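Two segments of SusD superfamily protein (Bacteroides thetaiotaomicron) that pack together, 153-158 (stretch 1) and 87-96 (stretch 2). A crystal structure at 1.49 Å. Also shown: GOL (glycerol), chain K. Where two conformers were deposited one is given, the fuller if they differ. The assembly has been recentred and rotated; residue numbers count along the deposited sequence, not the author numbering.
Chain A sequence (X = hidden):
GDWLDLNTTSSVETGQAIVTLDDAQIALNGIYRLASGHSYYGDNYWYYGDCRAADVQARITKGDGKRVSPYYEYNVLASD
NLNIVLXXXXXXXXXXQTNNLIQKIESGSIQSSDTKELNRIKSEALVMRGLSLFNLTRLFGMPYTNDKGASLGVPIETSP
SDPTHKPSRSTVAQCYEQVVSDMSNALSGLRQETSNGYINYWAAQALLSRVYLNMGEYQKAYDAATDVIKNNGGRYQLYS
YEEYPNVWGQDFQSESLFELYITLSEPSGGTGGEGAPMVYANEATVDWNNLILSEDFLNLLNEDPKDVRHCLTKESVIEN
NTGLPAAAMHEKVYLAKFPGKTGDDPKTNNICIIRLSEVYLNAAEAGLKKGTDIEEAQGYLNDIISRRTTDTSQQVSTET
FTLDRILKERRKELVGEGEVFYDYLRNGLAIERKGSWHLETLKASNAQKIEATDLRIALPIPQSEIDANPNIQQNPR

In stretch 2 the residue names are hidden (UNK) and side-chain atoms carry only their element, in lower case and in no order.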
# COMPACT_ATOMS: atom_id res chain seq x y z
N GLY A 153 0.24 10.88 -15.96
CA GLY A 153 0.59 9.75 -15.16
C GLY A 153 2.07 9.43 -15.38
O GLY A 153 2.93 10.30 -15.15
N VAL A 154 2.37 8.21 -15.80
CA VAL A 154 3.73 7.79 -16.06
C VAL A 154 3.81 7.08 -17.41
O VAL A 154 2.77 6.80 -18.04
CB VAL A 154 4.26 6.89 -14.96
CG1 VAL A 154 4.22 7.58 -13.59
CG2 VAL A 154 3.45 5.57 -14.90
N PRO A 155 5.02 6.77 -17.89
CA PRO A 155 5.11 6.01 -19.12
C PRO A 155 4.60 4.57 -19.00
O PRO A 155 4.78 3.90 -17.99
CB PRO A 155 6.62 6.03 -19.44
CG PRO A 155 7.09 7.31 -18.82
CD PRO A 155 6.32 7.37 -17.54
N ILE A 156 3.93 4.14 -20.05
CA ILE A 156 3.37 2.80 -20.10
C ILE A 156 4.21 1.91 -21.00
O ILE A 156 4.37 2.15 -22.21
CB ILE A 156 1.90 2.83 -20.62
CG1 ILE A 156 1.05 3.64 -19.66
CG2 ILE A 156 1.35 1.38 -20.76
CD1 ILE A 156 -0.40 3.81 -20.13
N GLU A 157 4.72 0.83 -20.38
CA GLU A 157 5.43 -0.24 -21.13
C GLU A 157 4.70 -1.58 -21.05
O GLU A 157 4.50 -2.11 -19.97
CB GLU A 157 6.84 -0.42 -20.58
CG GLU A 157 7.70 0.81 -20.75
CD GLU A 157 9.16 0.61 -20.29
OE1 GLU A 157 9.54 -0.55 -20.01
OE2 GLU A 157 9.91 1.61 -20.25
N THR A 158 4.33 -2.14 -22.20
CA THR A 158 3.64 -3.44 -22.24
C THR A 158 4.33 -4.45 -23.17
O THR A 158 3.76 -5.50 -23.51
CB THR A 158 2.15 -3.28 -22.62
OG1 THR A 158 2.04 -2.70 -23.92
CG2 THR A 158 1.38 -2.41 -21.58
N UNK A 87 12.75 4.40 -6.09
CA UNK A 87 11.39 3.86 -6.23
C UNK A 87 10.85 3.84 -7.65
O UNK A 87 10.13 2.92 -8.00
c UNK A 87 11.59 5.23 -4.25
c UNK A 87 10.56 4.74 -5.28
c UNK A 87 12.82 5.45 -5.06
N UNK A 88 11.21 4.83 -8.44
CA UNK A 88 10.84 4.85 -9.86
C UNK A 88 11.53 3.71 -10.61
O UNK A 88 10.89 2.90 -11.29
c UNK A 88 11.85 6.00 -12.91
c UNK A 88 9.93 7.06 -12.55
c UNK A 88 11.26 6.19 -10.46
c UNK A 88 9.29 7.64 -14.86
c UNK A 88 7.89 8.24 -12.99
c UNK A 88 8.16 8.24 -14.35
n UNK A 88 11.36 6.39 -14.14
c UNK A 88 10.18 7.05 -13.93
c UNK A 88 11.02 6.36 -11.92
c UNK A 88 8.77 7.65 -12.07
N UNK A 89 12.85 3.64 -10.50
CA UNK A 89 13.63 2.72 -11.31
C UNK A 89 13.32 1.27 -10.91
O UNK A 89 13.32 0.38 -11.73
c UNK A 89 15.13 2.96 -11.18
o UNK A 89 14.94 4.63 -12.89
n UNK A 89 16.84 4.58 -11.71
c UNK A 89 15.62 4.16 -11.99
N UNK A 90 13.10 1.05 -9.61
CA UNK A 90 12.89 -0.32 -9.13
C UNK A 90 11.57 -0.86 -9.65
O UNK A 90 11.49 -2.04 -10.05
o UNK A 90 14.25 0.18 -7.19
c UNK A 90 12.99 -0.39 -7.60
c UNK A 90 12.84 -1.83 -7.07
N UNK A 91 10.49 -0.05 -9.62
CA UNK A 91 9.20 -0.52 -10.12
C UNK A 91 9.26 -0.72 -11.62
O UNK A 91 8.73 -1.72 -12.14
c UNK A 91 8.03 0.35 -9.64
c UNK A 91 6.73 -0.21 -10.22
c UNK A 91 7.96 0.33 -8.11
N UNK A 92 9.95 0.16 -12.34
CA UNK A 92 10.12 -0.06 -13.78
C UNK A 92 10.92 -1.33 -14.08
O UNK A 92 10.71 -1.99 -15.08
c UNK A 92 7.53 3.79 -15.64
o UNK A 92 6.46 4.61 -15.95
c UNK A 92 7.70 2.58 -16.28
c UNK A 92 9.42 3.35 -14.28
c UNK A 92 10.69 1.17 -14.50
c UNK A 92 8.40 4.18 -14.64
c UNK A 92 8.73 1.75 -15.92
c UNK A 92 9.60 2.12 -14.93
N UNK A 93 11.89 -1.67 -13.23
CA UNK A 93 12.63 -2.93 -13.41
C UNK A 93 11.67 -4.11 -13.29
O UNK A 93 11.76 -5.05 -14.09
c UNK A 93 14.71 -4.23 -12.62
n UNK A 93 17.79 -5.11 -10.45
c UNK A 93 16.83 -5.29 -11.62
c UNK A 93 13.77 -3.05 -12.38
c UNK A 93 15.88 -4.11 -11.60
N UNK A 94 10.79 -4.08 -12.30
CA UNK A 94 9.79 -5.14 -12.17
C UNK A 94 8.92 -5.18 -13.43
O UNK A 94 8.68 -6.26 -13.97
c UNK A 94 9.77 -5.28 -9.67
c UNK A 94 8.93 -4.99 -10.94
c UNK A 94 7.70 -5.93 -11.01
N UNK A 95 8.46 -4.03 -13.92
CA UNK A 95 7.62 -4.01 -15.13
C UNK A 95 8.36 -4.64 -16.31
O UNK A 95 7.83 -5.49 -17.03
c UNK A 95 6.11 -2.15 -14.41
c UNK A 95 6.63 -2.49 -16.89
c UNK A 95 7.15 -2.58 -15.44
c UNK A 95 5.75 -0.67 -14.43
N UNK A 96 9.61 -4.24 -16.47
CA UNK A 96 10.41 -4.79 -17.55
C UNK A 96 10.55 -6.31 -17.46
O UNK A 96 10.45 -7.00 -18.45
n UNK A 96 13.92 -2.17 -17.38
c UNK A 96 11.53 -2.60 -18.05
c UNK A 96 14.39 -1.36 -16.45
c UNK A 96 11.74 -4.06 -17.65
n UNK A 96 13.80 -0.19 -16.31
c UNK A 96 12.80 -1.80 -18.23
n UNK A 96 15.39 -1.69 -15.71
C1 GOL K . 12.86 5.05 -18.49
O1 GOL K . 14.08 5.37 -17.82
C2 GOL K . 11.95 4.45 -17.43
O2 GOL K . 12.50 4.92 -16.24
C3 GOL K . 10.46 4.78 -17.54
O3 GOL K . 10.04 4.74 -18.89

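Position 87 carries three carbons that close a ring onto its own backbone N, which makes it Pro87. It lies out of reach of stretch 1; its nitrogen has no hydrogen to give to the preceding turn, and the helix kinks there.

Position 88 has one carbon followed by fused five- and six-membered rings holding eight carbons and one nitrogen. The six-membered ring approaches Val154 and Pro155, while the nitrogen faces the glycerol. This is Trp88. Its CZ3 lies 3.8 Å from Val154 CG1 and its CH2 3.8 Å from Pro155 CD. A long flat side chain thus spans the gap between the backbones, where Val154 CA and Trp88 CA are 9.9 Å apart. NE1 donates a hydrogen bond to glycerol O2 at 2.8 Å.

Position 89 shows two carbons, the second bearing one oxygen and one nitrogen: Asn89, a polar amide on a partly exposed part of the helix. Position 90 has one carbon carrying an oxygen and a carbon, hence Thr90, whose hydroxyl is hydrogen-bonded to a residue just outside the stretch. Position 91 bears one carbon forked into two, the apolar Val91, buried but with no contact to stretch 1.

Position 92 has one carbon and a six-carbon ring tipped by oxygen, which reaches the backbone of Pro155: Tyr92. Its OH donates to Pro155 O at 2.7 Å, and the acceptor sits at the ring edge, near its plane. The same OH is 3.3 Å from Val154 CB, and CZ lies 4.2 Å from Pro155 CD. A ring suits this place because it adds apolar surface to a rigid, far-reaching hydroxyl.

Position 93 is four carbons in a row ending in nitrogen: Lys93, fully extended, its charged amine suited to an exposed site. Position 94 repeats the three-carbon fork, giving Val94, compact and apolar as befits a buried site, but out of reach of stretch 1. Position 95 has four carbons forked at the first, one arm two carbons long, and one packs against the Glu157 backbone: Ile95. It points toward stretch 1, its branched apolar chain filling space beside Glu157, with CG2 3.8 Å from Glu157 O. Position 96 has three carbons, a nitrogen, then a carbon bearing two more nitrogens; one carbon lies near the Glu157 carboxylate. This is Arg96, its CG 3.5 Å from Glu157 OE1; its polar end suits a partly exposed position.

The contact sets a loop against one side of a helix, with 88, 92, 95 and 96 recurring at helical spacing. Apolar packing on Val154 and Pro155 accompanies a single direct hydrogen bond, from Tyr92 to a loop carbonyl. Glycerol adds a bridge, held by Trp88 and, through a weak bond from O3 to Glu157 OE2 (3.4 Å), by the loop, with its C3 over one face of Tyr92.

Stretch 2 87-96: PWNTVYKVIR
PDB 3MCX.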